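Local coordinates for adhesin LabA (Helicobacter pylori, PDB 6GMM), which is a lectin-like surface adhesin that probably binds LacdiNAc-type glycans and probably attaches the bacterium to the gastric mucosa, at residues A[81-86]-A[109-114]; A[101-106]-A[331-336]; A[221-226]-A[236-241]. One frame throughout, in Å; residues are numbered along the deposited sequence.

How the contacts relate
After helix 57-76 the chain enters the loop where contact 1 begins at 81-86; contact 1 closes at 109-114, enclosing strand 96-98, the antiparallel partner of strand 111-113. Contact 2 opens inside that loop, at 101-106, and closes only at 331-336, beyond helix 327-330, so the two contacts cross. They also touch: Thr109 O and Thr101 N are 2.9 Å apart, probably a hydrogen bond. Contact 3, joining 221-226 to the junction of helices 234-237 and 239-264, comes after contact 1 and is nested within the long loop of contact 2. Its nearest atoms lie about 9 Å from contact 1 and about 7 Å from contact 2.

Contact 1: residues A[81-86]-A[109-114]; sequences SPCGPG and TTITCG
A disulphide between Cys83 and Cys113 carries this contact. The two SG atoms are 2.5 Å apart, which is long for a disulphide. Cys83 holds its SG in the crowded position between backbone N and carbonyl carbon (chi1 59°), whereas Cys113 places its SG beside its own N, anti to the carbonyl carbon (chi1 -62°). Beside the bridge the backbones run close: Gly84 and Cys113 have CA atoms 4.1 Å apart, and Cys113 CA offers a C-H to Cys83 O at 3.3 Å. That oxygen also accepts from a water, 3.0 Å from Cys83 O, which donates as well to Thr112 O, so two carbonyls of different segments share one solvent molecule. Cys83 O has a further weak bond from Thr115.

Glycine suits position 84 because a CB there would come within 3.2 Å of Gly114 C and crowd the ring of Pro85. Pro85 lays its CD alongside Cys113 O at 4.0 Å. The apolar side chain of Ile111 starts toward the other segment, and its CD1 comes 4.4 Å from Cys83 SG.

Further out, Tyr131 of helix 128-145 touches both cysteines and Ile111, while Phe98 of the partner strand packs on Ile111 and Cys113. Thr112 points the other way, and its hydroxyl bonds Thr97. The arrangement is that of a disulphide-closed loop, here pinning the last strand of a two-stranded antiparallel pair to the irregular chain that precedes it in a SabA-type extracellular adhesion domain.

Contact 2: residues A[101-106]-A[331-336]; sequences TPSNQW and NGHLRG
Direct van der Waals contact is slight and centres on Ser103. Its CB points toward the other segment, and with OG beside the backbone N (chi1 -84°) the hydroxyl meets the imidazole of His333 at CE1, 3.2 Å away. The approach to the ring is oblique. Asn331 comes in next to it, its ND2 lying 4.0 Å from Ser103 CB and a similar distance from Asn104 O.

The polar grip is largely indirect, through Glu328 of helix 327-330. One carboxylate oxygen accepts from the backbone N of Ser103 and the other bonds His333 ND1, so a single side chain bridges the two segments. Its negative charge would be expected to favour a protonated imidazole. The ring of His333 is also stacked on Trp347. Asn331 ND2 donates to His327 O.

Each segment also contains a turn of its own. Asn104 OD1 accepts from Trp106 N at 2.8 Å, in the carbonyl plane on a lone pair, with an N-H...O angle of 151°. This Asx turn, a natural place for asparagine, is reinforced by Gly108 N. Gln105 lays CG over one face of the Trp106 ring, 3.4 Å above its plane and toward the rim. On the other side, Gly332 ends helix 327-330 in a Schellman motif, where its positive phi of 79° is easy for glycine.

Around the contact, Pro102 packs on Trp73 and Gln74 of helix 57-76 and on Tyr138 of helix 128-145, and Arg335 reaches Phe145 of the latter. The contact thus joins the loop between strands 96-98 and 111-113 to the end of helix 327-330, on the chain's surface.

Contact 3: residues A[221-226]-A[236-241]; sequences SLWEGI and GIFKNE
Phe238 drives its edge into the face of Trp223, a T-shaped pair with planes at 75° and the centroids of the Phe238 ring and the Trp223 six-membered ring 4.8 Å apart. Phe238 CZ sits above the benzo half of the indole, 3.6 Å from Trp223 CH2 and nearly as close to the other five atoms of that ring. Leu222 CB lies over the rim of the opposite face, and the indole NE1 is fixed by Val75 O at the end of helix 57-76.

Ile226 crosses Phe238 at about a right angle, bringing CD1 3.9 Å from Phe238 CE1. Its two branches divide the work. CG2, anti to the backbone N, meets Ile237 CG2 at 3.5 Å, tighter than usual van der Waals contact, while CD1 runs past the bent chain of Glu241, 3.6 Å from its CD. Isoleucine suits the place because CG2 reaches Ile237 while the CG1-CD1 arm separately reaches Phe238 and Glu241.

A type II turn from Trp223 to Ile226 presents Trp223 and Ile226 to the helix junction, with Gly225 at its third position, where the positive phi (83°) suits glycine. An ST turn precedes it: Ser221 OG accepts from Trp223 N at 3.0 Å. Across the contact, Phe238 is the break between helices 234-237 and 239-264, leaving one and standing at the N-cap of the next, three residues after Cys235 of the Cys206-Cys235 disulphide.

Ile237 CG2 also lies 3.6 Å above one face of the Phe238 ring, toward its rim. Asn240 ND2 holds Glu241 OE2 from above the carboxylate plane, and Phe318 of helix 316-323 packs against both Trp223 and Ile226.

Contact 1: residues A[81-86]-A[109-114]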
ATOM      1  N   SER A  81     -31.311   1.405 -10.820  1.00 33.73           N
ATOM      2  CA  SER A  81     -32.757   1.190 -10.834  1.00 34.01           C
ATOM      3  C   SER A  81     -33.393   1.924  -9.639  1.00 37.23           C
ATOM      4  O   SER A  81     -32.997   1.660  -8.495  1.00 36.73           O
ATOM      5  CB  SER A  81     -33.061  -0.303 -10.790  1.00 38.03           C
ATOM      6  OG  SER A  81     -34.290  -0.524 -11.454  1.00 48.06           O
ATOM      7  N   PRO A  82     -34.257   2.940  -9.907  1.00 31.94           N
ATOM      8  CA  PRO A  82     -34.788   3.792  -8.831  1.00 30.51           C
ATOM      9  C   PRO A  82     -35.067   3.097  -7.511  1.00 33.06           C
ATOM     10  O   PRO A  82     -35.846   2.155  -7.421  1.00 34.30           O
ATOM     11  CB  PRO A  82     -36.042   4.418  -9.443  1.00 32.75           C
ATOM     12  CG  PRO A  82     -36.090   3.907 -10.880  1.00 38.78           C
ATOM     13  CD  PRO A  82     -34.732   3.419 -11.212  1.00 34.12           C
ATOM     14  N   CYS A  83     -34.401   3.587  -6.482  1.00 28.60           N
ATOM     15  CA  CYS A  83     -34.478   3.034  -5.133  1.00 28.00           C
ATOM     16  C   CYS A  83     -35.842   3.223  -4.496  1.00 26.76           C
ATOM     17  O   CYS A  83     -36.561   4.166  -4.848  1.00 24.38           O
ATOM     18  CB  CYS A  83     -33.367   3.608  -4.258  1.00 28.12           C
ATOM     19  SG  CYS A  83     -33.409   5.415  -4.110  1.00 32.27           S
ATOM     20  N   GLY A  84     -36.149   2.336  -3.549  1.00 23.34           N
ATOM     21  CA  GLY A  84     -37.367   2.357  -2.756  1.00 23.76           C
ATOM     22  C   GLY A  84     -37.578   1.107  -1.914  1.00 27.13           C
ATOM     23  O   GLY A  84     -36.764   0.181  -1.991  1.00 25.87           O
ATOM     24  N   PRO A  85     -38.680   1.032  -1.110  1.00 24.95           N
ATOM     25  CA  PRO A  85     -38.893  -0.150  -0.259  1.00 26.19           C
ATOM     26  C   PRO A  85     -39.671  -1.327  -0.860  1.00 32.29           C
ATOM     27  O   PRO A  85     -39.685  -2.398  -0.246  1.00 35.07           O
ATOM     28  CB  PRO A  85     -39.686   0.425   0.905  1.00 27.42           C
ATOM     29  CG  PRO A  85     -40.527   1.489   0.272  1.00 29.57           C
ATOM     30  CD  PRO A  85     -39.733   2.046  -0.879  1.00 25.69           C
ATOM     31  N   GLY A  86     -40.370  -1.109  -1.977  1.00 28.07           N
ATOM     32  CA  GLY A  86     -41.227  -2.114  -2.598  1.00 28.17           C
ATOM     33  C   GLY A  86     -42.669  -1.931  -2.143  1.00 32.85           C
ATOM     34  O   GLY A  86     -42.983  -0.937  -1.482  1.00 30.41           O
ATOM     35  N   THR A 109     -29.299  16.860  -6.901  1.00 24.95           N
ATOM     36  CA  THR A 109     -28.523  16.375  -5.734  1.00 23.85           C
ATOM     37  C   THR A 109     -29.449  15.866  -4.601  1.00 28.80           C
ATOM     38  O   THR A 109     -28.987  15.622  -3.503  1.00 28.49           O
ATOM     39  CB  THR A 109     -27.532  17.448  -5.229  1.00 30.01           C
ATOM     40  OG1 THR A 109     -28.244  18.614  -4.797  1.00 26.63           O
ATOM     41  CG2 THR A 109     -26.460  17.811  -6.264  1.00 28.85           C
ATOM     42  N   THR A 110     -30.759  15.729  -4.856  1.00 27.66           N
ATOM     43  CA  THR A 110     -31.729  15.231  -3.855  1.00 27.34           C
ATOM     44  C   THR A 110     -32.482  14.055  -4.465  1.00 30.85           C
ATOM     45  O   THR A 110     -32.925  14.132  -5.615  1.00 29.80           O
ATOM     46  CB  THR A 110     -32.673  16.339  -3.355  1.00 30.98           C
ATOM     47  OG1 THR A 110     -31.917  17.522  -3.076  1.00 36.64           O
ATOM     48  CG2 THR A 110     -33.482  15.917  -2.104  1.00 23.87           C
ATOM     49  N   ILE A 111     -32.573  12.966  -3.707  1.00 26.80           N
ATOM     50  CA  ILE A 111     -33.229  11.748  -4.144  1.00 26.98           C
ATOM     51  C   ILE A 111     -34.218  11.246  -3.096  1.00 27.84           C
ATOM     52  O   ILE A 111     -33.933  11.304  -1.894  1.00 26.91           O
ATOM     53  CB  ILE A 111     -32.166  10.660  -4.514  1.00 30.70           C
ATOM     54  CG1 ILE A 111     -32.760   9.605  -5.462  1.00 32.48           C
ATOM     55  CG2 ILE A 111     -31.562   9.997  -3.272  1.00 31.57           C
ATOM     56  CD1 ILE A 111     -31.748   8.835  -6.291  1.00 42.56           C
ATOM     57  N   THR A 112     -35.367  10.743  -3.558  1.00 22.12           N
ATOM     58  CA  THR A 112     -36.334  10.106  -2.694  1.00 21.75           C
ATOM     59  C   THR A 112     -36.387   8.632  -3.090  1.00 24.45           C
ATOM     60  O   THR A 112     -36.558   8.307  -4.274  1.00 24.23           O
ATOM     61  CB  THR A 112     -37.705  10.843  -2.721  1.00 30.98           C
ATOM     62  OG1 THR A 112     -37.554  12.137  -2.128  1.00 32.39           O
ATOM     63  CG2 THR A 112     -38.787  10.081  -1.983  1.00 24.67           C
ATOM     64  N   CYS A 113     -36.194   7.748  -2.109  1.00 23.55           N
ATOM     65  CA  CYS A 113     -36.278   6.295  -2.299  1.00 24.18           C
ATOM     66  C   CYS A 113     -37.703   5.955  -1.972  1.00 29.76           C
ATOM     67  O   CYS A 113     -37.989   5.597  -0.829  1.00 30.29           O
ATOM     68  CB  CYS A 113     -35.315   5.537  -1.380  1.00 24.00           C
ATOM     69  SG  CYS A 113     -33.556   5.887  -1.644  1.00 26.74           S
ATOM     70  N   GLY A 114     -38.601   6.143  -2.939  1.00 28.29           N
ATOM     71  CA  GLY A 114     -40.026   5.883  -2.740  1.00 28.54           C
ATOM     72  C   GLY A 114     -40.672   4.949  -3.744  1.00 32.80           C
ATOM     73  O   GLY A 114     -41.904   4.956  -3.868  1.00 33.94           O
TER
HETATM   74  O   HOH W   1     -36.018   6.475  -6.681  1.00 27.44           O

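Contact 2: residues A[101-106]-A[331-336]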
ATOM      1  N   THR A 101     -26.650  14.148  -2.514  1.00 19.93           N
ATOM      2  CA  THR A 101     -26.223  12.929  -3.188  1.00 20.03           C
ATOM      3  C   THR A 101     -25.416  13.261  -4.479  1.00 23.26           C
ATOM      4  O   THR A 101     -25.403  14.425  -4.913  1.00 20.84           O
ATOM      5  CB  THR A 101     -27.429  12.001  -3.477  1.00 25.38           C
ATOM      6  OG1 THR A 101     -28.286  12.598  -4.453  1.00 31.28           O
ATOM      7  CG2 THR A 101     -28.185  11.606  -2.214  1.00 20.17           C
ATOM      8  N   PRO A 102     -24.733  12.259  -5.101  1.00 20.79           N
ATOM      9  CA  PRO A 102     -24.002  12.562  -6.339  1.00 21.14           C
ATOM     10  C   PRO A 102     -24.908  13.166  -7.403  1.00 22.84           C
ATOM     11  O   PRO A 102     -26.014  12.695  -7.615  1.00 21.31           O
ATOM     12  CB  PRO A 102     -23.489  11.191  -6.805  1.00 22.64           C
ATOM     13  CG  PRO A 102     -23.537  10.317  -5.610  1.00 25.51           C
ATOM     14  CD  PRO A 102     -24.613  10.825  -4.727  1.00 20.92           C
ATOM     15  N   SER A 103     -24.439  14.229  -8.044  1.00 21.24           N
ATOM     16  CA  SER A 103     -25.106  14.897  -9.154  1.00 21.57           C
ATOM     17  C   SER A 103     -25.596  13.851 -10.190  1.00 24.15           C
ATOM     18  O   SER A 103     -24.821  12.960 -10.602  1.00 22.86           O
ATOM     19  CB  SER A 103     -24.116  15.831  -9.844  1.00 25.15           C
ATOM     20  OG  SER A 103     -24.039  17.091  -9.201  1.00 36.32           O
ATOM     21  N   ASN A 104     -26.870  13.949 -10.592  1.00 22.12           N
ATOM     22  CA  ASN A 104     -27.418  13.040 -11.596  1.00 23.63           C
ATOM     23  C   ASN A 104     -27.180  13.610 -12.999  1.00 32.00           C
ATOM     24  O   ASN A 104     -26.486  14.627 -13.123  1.00 32.52           O
ATOM     25  CB  ASN A 104     -28.883  12.648 -11.300  1.00 23.90           C
ATOM     26  CG  ASN A 104     -29.908  13.760 -11.373  1.00 38.93           C
ATOM     27  OD1 ASN A 104     -29.825  14.677 -12.189  1.00 25.84           O
ATOM     28  ND2 ASN A 104     -30.961  13.646 -10.577  1.00 31.95           N
ATOM     29  N   GLN A 105     -27.748  12.976 -14.048  1.00 31.61           N
ATOM     30  CA  GLN A 105     -27.529  13.408 -15.425  1.00 33.20           C
ATOM     31  C   GLN A 105     -28.110  14.810 -15.720  1.00 39.37           C
ATOM     32  O   GLN A 105     -27.703  15.411 -16.720  1.00 39.78           O
ATOM     33  CB  GLN A 105     -27.978  12.349 -16.458  1.00 34.75           C
ATOM     34  CG  GLN A 105     -29.465  12.030 -16.514  1.00 36.56           C
ATOM     35  CD  GLN A 105     -29.938  10.987 -15.519  1.00 54.50           C
ATOM     36  OE1 GLN A 105     -29.870  11.161 -14.285  1.00 43.48           O
ATOM     37  NE2 GLN A 105     -30.520   9.910 -16.048  1.00 45.76           N
ATOM     38  N   TRP A 106     -28.968  15.363 -14.802  1.00 35.91           N
ATOM     39  CA  TRP A 106     -29.613  16.691 -14.900  1.00 35.71           C
ATOM     40  C   TRP A 106     -29.093  17.722 -13.883  1.00 38.38           C
ATOM     41  O   TRP A 106     -29.355  18.916 -14.028  1.00 37.45           O
ATOM     42  CB  TRP A 106     -31.142  16.574 -14.808  1.00 34.66           C
ATOM     43  CG  TRP A 106     -31.697  15.447 -15.614  1.00 36.38           C
ATOM     44  CD1 TRP A 106     -32.353  14.350 -15.143  1.00 38.83           C
ATOM     45  CD2 TRP A 106     -31.564  15.263 -17.031  1.00 37.63           C
ATOM     46  NE1 TRP A 106     -32.673  13.507 -16.183  1.00 39.57           N
ATOM     47  CE2 TRP A 106     -32.190  14.039 -17.353  1.00 41.94           C
ATOM     48  CE3 TRP A 106     -30.958  16.007 -18.059  1.00 40.45           C
ATOM     49  CZ2 TRP A 106     -32.233  13.542 -18.665  1.00 42.55           C
ATOM     50  CZ3 TRP A 106     -31.009  15.523 -19.359  1.00 43.55           C
ATOM     51  CH2 TRP A 106     -31.647  14.309 -19.654  1.00 44.18           C
ATOM     52  N   ASN A 331     -21.443  19.584 -13.675  1.00 29.13           N
ATOM     53  CA  ASN A 331     -22.228  20.569 -12.948  1.00 29.08           C
ATOM     54  C   ASN A 331     -21.392  21.595 -12.147  1.00 35.87           C
ATOM     55  O   ASN A 331     -21.966  22.457 -11.474  1.00 36.57           O
ATOM     56  CB  ASN A 331     -23.251  19.868 -12.075  1.00 27.97           C
ATOM     57  CG  ASN A 331     -24.423  19.416 -12.902  1.00 41.31           C
ATOM     58  OD1 ASN A 331     -25.191  20.237 -13.410  1.00 35.20           O
ATOM     59  ND2 ASN A 331     -24.532  18.111 -13.136  1.00 33.68           N
ATOM     60  N   GLY A 332     -20.068  21.544 -12.279  1.00 33.55           N
ATOM     61  CA  GLY A 332     -19.180  22.520 -11.649  1.00 34.52           C
ATOM     62  C   GLY A 332     -18.885  22.321 -10.176  1.00 38.41           C
ATOM     63  O   GLY A 332     -18.511  23.276  -9.486  1.00 38.43           O
ATOM     64  N   HIS A 333     -19.013  21.084  -9.689  1.00 34.75           N
ATOM     65  CA  HIS A 333     -18.671  20.779  -8.308  1.00 35.09           C
ATOM     66  C   HIS A 333     -17.175  20.433  -8.229  1.00 38.30           C
ATOM     67  O   HIS A 333     -16.765  19.354  -8.653  1.00 38.08           O
ATOM     68  CB  HIS A 333     -19.518  19.620  -7.780  1.00 35.56           C
ATOM     69  CG  HIS A 333     -20.979  19.916  -7.715  1.00 39.95           C
ATOM     70  ND1 HIS A 333     -21.879  18.958  -7.296  1.00 41.09           N
ATOM     71  CD2 HIS A 333     -21.649  21.058  -8.001  1.00 43.67           C
ATOM     72  CE1 HIS A 333     -23.066  19.534  -7.361  1.00 41.93           C
ATOM     73  NE2 HIS A 333     -22.979  20.799  -7.784  1.00 43.50           N
ATOM     74  N   LEU A 334     -16.363  21.368  -7.734  1.00 34.67           N
ATOM     75  CA  LEU A 334     -14.915  21.201  -7.546  1.00 33.96           C
ATOM     76  C   LEU A 334     -14.547  21.672  -6.134  1.00 39.62           C
ATOM     77  O   LEU A 334     -15.422  22.103  -5.376  1.00 39.57           O
ATOM     78  CB  LEU A 334     -14.120  22.032  -8.584  1.00 34.70           C
ATOM     79  CG  LEU A 334     -14.180  21.632 -10.059  1.00 38.17           C
ATOM     80  CD1 LEU A 334     -13.281  22.509 -10.885  1.00 38.71           C
ATOM     81  CD2 LEU A 334     -13.799  20.193 -10.270  1.00 40.02           C
ATOM     82  N   ARG A 335     -13.248  21.630  -5.799  1.00 36.19           N
ATOM     83  CA  ARG A 335     -12.735  22.080  -4.511  1.00 35.89           C
ATOM     84  C   ARG A 335     -12.658  23.610  -4.456  1.00 42.08           C
ATOM     85  O   ARG A 335     -12.599  24.253  -5.508  1.00 42.81           O
ATOM     86  CB  ARG A 335     -11.352  21.460  -4.248  1.00 35.95           C
ATOM     87  CG  ARG A 335     -11.376  19.950  -4.070  1.00 34.35           C
ATOM     88  CD  ARG A 335      -9.994  19.323  -4.235  1.00 40.92           C
ATOM     89  NE  ARG A 335     -10.052  17.914  -3.852  1.00 37.30           N
ATOM     90  CZ  ARG A 335      -9.104  17.015  -4.073  1.00 50.00           C
ATOM     91  NH1 ARG A 335      -7.993  17.354  -4.720  1.00 30.44           N
ATOM     92  NH2 ARG A 335      -9.258  15.764  -3.650  1.00 31.14           N
ATOM     93  N   GLY A 336     -12.664  24.155  -3.234  1.00 39.42           N
ATOM     94  CA  GLY A 336     -12.550  25.580  -2.917  1.00 71.46           C
ATOM     95  C   GLY A 336     -13.213  26.552  -3.871  1.00115.53           C
ATOM     96  O   GLY A 336     -12.553  27.103  -4.756  1.00 86.06           O
TER

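Contact 3: residues A[221-226]-A[236-241]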
ATOM      1  N   SER A 221     -22.178   0.944 -23.832  1.00 37.92           N
ATOM      2  CA  SER A 221     -22.830   1.174 -22.535  1.00 35.62           C
ATOM      3  C   SER A 221     -23.001   2.668 -22.242  1.00 39.49           C
ATOM      4  O   SER A 221     -22.759   3.498 -23.120  1.00 41.38           O
ATOM      5  CB  SER A 221     -22.034   0.532 -21.404  1.00 35.69           C
ATOM      6  OG  SER A 221     -21.029   1.421 -20.947  1.00 39.62           O
ATOM      7  N   LEU A 222     -23.402   3.003 -20.996  1.00 32.65           N
ATOM      8  CA  LEU A 222     -23.578   4.371 -20.532  1.00 32.23           C
ATOM      9  C   LEU A 222     -22.263   5.058 -20.219  1.00 37.90           C
ATOM     10  O   LEU A 222     -22.254   6.290 -20.102  1.00 38.24           O
ATOM     11  CB  LEU A 222     -24.463   4.420 -19.277  1.00 31.09           C
ATOM     12  CG  LEU A 222     -25.940   4.125 -19.448  1.00 35.90           C
ATOM     13  CD1 LEU A 222     -26.561   3.872 -18.104  1.00 34.89           C
ATOM     14  CD2 LEU A 222     -26.667   5.258 -20.163  1.00 38.23           C
ATOM     15  N   TRP A 223     -21.165   4.272 -20.026  1.00 34.43           N
ATOM     16  CA  TRP A 223     -19.848   4.795 -19.702  1.00 33.71           C
ATOM     17  C   TRP A 223     -18.805   4.310 -20.694  1.00 39.78           C
ATOM     18  O   TRP A 223     -18.810   3.136 -21.083  1.00 39.43           O
ATOM     19  CB  TRP A 223     -19.416   4.374 -18.277  1.00 30.83           C
ATOM     20  CG  TRP A 223     -20.493   4.478 -17.230  1.00 30.19           C
ATOM     21  CD1 TRP A 223     -20.648   5.467 -16.302  1.00 32.05           C
ATOM     22  CD2 TRP A 223     -21.502   3.500 -16.948  1.00 29.83           C
ATOM     23  NE1 TRP A 223     -21.735   5.194 -15.496  1.00 31.33           N
ATOM     24  CE2 TRP A 223     -22.273   3.990 -15.868  1.00 33.10           C
ATOM     25  CE3 TRP A 223     -21.862   2.275 -17.536  1.00 31.93           C
ATOM     26  CZ2 TRP A 223     -23.399   3.311 -15.384  1.00 32.15           C
ATOM     27  CZ3 TRP A 223     -22.978   1.607 -17.057  1.00 33.38           C
ATOM     28  CH2 TRP A 223     -23.730   2.122 -15.993  1.00 32.81           C
ATOM     29  N   GLU A 224     -17.871   5.204 -21.061  1.00 37.13           N
ATOM     30  CA  GLU A 224     -16.726   4.867 -21.916  1.00 36.96           C
ATOM     31  C   GLU A 224     -15.836   3.918 -21.124  1.00 38.14           C
ATOM     32  O   GLU A 224     -15.742   4.061 -19.904  1.00 37.33           O
ATOM     33  CB  GLU A 224     -15.925   6.126 -22.276  1.00 38.46           C
ATOM     34  CG  GLU A 224     -16.615   7.019 -23.292  1.00 44.78           C
ATOM     35  CD  GLU A 224     -16.684   6.478 -24.709  1.00 60.00           C
ATOM     36  OE1 GLU A 224     -15.876   5.586 -25.059  1.00 61.18           O
ATOM     37  OE2 GLU A 224     -17.533   6.973 -25.481  1.00 56.92           O
ATOM     38  N   GLY A 225     -15.248   2.931 -21.793  1.00 34.05           N
ATOM     39  CA  GLY A 225     -14.363   1.969 -21.135  1.00 32.83           C
ATOM     40  C   GLY A 225     -15.062   0.810 -20.448  1.00 37.32           C
ATOM     41  O   GLY A 225     -14.400  -0.168 -20.095  1.00 38.55           O
ATOM     42  N   ILE A 226     -16.404   0.907 -20.251  1.00 31.50           N
ATOM     43  CA  ILE A 226     -17.239  -0.128 -19.658  1.00 30.75           C
ATOM     44  C   ILE A 226     -17.994  -0.801 -20.811  1.00 38.83           C
ATOM     45  O   ILE A 226     -18.798  -0.164 -21.486  1.00 37.73           O
ATOM     46  CB  ILE A 226     -18.188   0.489 -18.597  1.00 32.04           C
ATOM     47  CG1 ILE A 226     -17.400   1.148 -17.415  1.00 30.03           C
ATOM     48  CG2 ILE A 226     -19.242  -0.506 -18.113  1.00 31.67           C
ATOM     49  CD1 ILE A 226     -16.559   0.235 -16.487  1.00 39.32           C
ATOM     50  N   GLY A 236     -22.336  -7.152 -12.098  1.00 32.81           N
ATOM     51  CA  GLY A 236     -21.995  -7.784 -13.368  1.00 32.76           C
ATOM     52  C   GLY A 236     -21.220  -6.824 -14.248  1.00 31.55           C
ATOM     53  O   GLY A 236     -20.064  -7.075 -14.570  1.00 29.52           O
ATOM     54  N   ILE A 237     -21.840  -5.687 -14.598  1.00 27.73           N
ATOM     55  CA  ILE A 237     -21.230  -4.620 -15.403  1.00 27.36           C
ATOM     56  C   ILE A 237     -19.872  -4.134 -14.813  1.00 27.63           C
ATOM     57  O   ILE A 237     -18.910  -3.968 -15.559  1.00 24.76           O
ATOM     58  CB  ILE A 237     -22.240  -3.446 -15.602  1.00 29.15           C
ATOM     59  CG1 ILE A 237     -23.407  -3.886 -16.493  1.00 30.89           C
ATOM     60  CG2 ILE A 237     -21.578  -2.206 -16.217  1.00 29.22           C
ATOM     61  CD1 ILE A 237     -24.691  -3.051 -16.315  1.00 42.72           C
ATOM     62  N   PHE A 238     -19.827  -3.895 -13.489  1.00 26.12           N
ATOM     63  CA  PHE A 238     -18.649  -3.343 -12.802  1.00 26.08           C
ATOM     64  C   PHE A 238     -17.782  -4.347 -12.010  1.00 29.47           C
ATOM     65  O   PHE A 238     -16.960  -3.918 -11.202  1.00 28.38           O
ATOM     66  CB  PHE A 238     -19.088  -2.186 -11.890  1.00 27.16           C
ATOM     67  CG  PHE A 238     -19.710  -1.043 -12.643  1.00 28.79           C
ATOM     68  CD1 PHE A 238     -18.917  -0.096 -13.279  1.00 32.04           C
ATOM     69  CD2 PHE A 238     -21.089  -0.932 -12.752  1.00 32.76           C
ATOM     70  CE1 PHE A 238     -19.493   0.959 -13.992  1.00 33.74           C
ATOM     71  CE2 PHE A 238     -21.673   0.123 -13.471  1.00 36.07           C
ATOM     72  CZ  PHE A 238     -20.870   1.059 -14.088  1.00 34.40           C
ATOM     73  N   LYS A 239     -17.892  -5.657 -12.301  1.00 26.83           N
ATOM     74  CA  LYS A 239     -17.120  -6.760 -11.695  1.00 25.97           C
ATOM     75  C   LYS A 239     -15.610  -6.444 -11.543  1.00 30.69           C
ATOM     76  O   LYS A 239     -15.041  -6.594 -10.447  1.00 29.16           O
ATOM     77  CB  LYS A 239     -17.303  -8.012 -12.562  1.00 29.75           C
ATOM     78  CG  LYS A 239     -17.291  -9.331 -11.819  1.00 51.50           C
ATOM     79  CD  LYS A 239     -17.692 -10.451 -12.790  1.00 66.59           C
ATOM     80  CE  LYS A 239     -17.616 -11.837 -12.197  1.00 84.34           C
ATOM     81  NZ  LYS A 239     -17.775 -12.887 -13.244  1.00 97.85           N
ATOM     82  N   ASN A 240     -14.973  -5.989 -12.640  1.00 26.68           N
ATOM     83  CA  ASN A 240     -13.542  -5.657 -12.665  1.00 26.15           C
ATOM     84  C   ASN A 240     -13.237  -4.452 -11.774  1.00 29.03           C
ATOM     85  O   ASN A 240     -12.352  -4.538 -10.942  1.00 29.50           O
ATOM     86  CB  ASN A 240     -13.091  -5.408 -14.107  1.00 27.56           C
ATOM     87  CG  ASN A 240     -11.668  -4.954 -14.253  1.00 37.01           C
ATOM     88  OD1 ASN A 240     -10.756  -5.767 -14.349  1.00 27.29           O
ATOM     89  ND2 ASN A 240     -11.450  -3.644 -14.278  1.00 26.76           N
ATOM     90  N   GLU A 241     -14.001  -3.360 -11.924  1.00 26.17           N
ATOM     91  CA  GLU A 241     -13.837  -2.108 -11.189  1.00 24.55           C
ATOM     92  C   GLU A 241     -14.105  -2.265  -9.706  1.00 27.21           C
ATOM     93  O   GLU A 241     -13.332  -1.757  -8.908  1.00 23.89           O
ATOM     94  CB  GLU A 241     -14.655  -0.976 -11.805  1.00 25.46           C
ATOM     95  CG  GLU A 241     -14.205  -0.602 -13.211  1.00 33.20           C
ATOM     96  CD  GLU A 241     -14.429  -1.640 -14.301  1.00 50.53           C
ATOM     97  OE1 GLU A 241     -15.416  -2.408 -14.216  1.00 31.14           O
ATOM     98  OE2 GLU A 241     -13.590  -1.705 -15.227  1.00 44.17           O
TER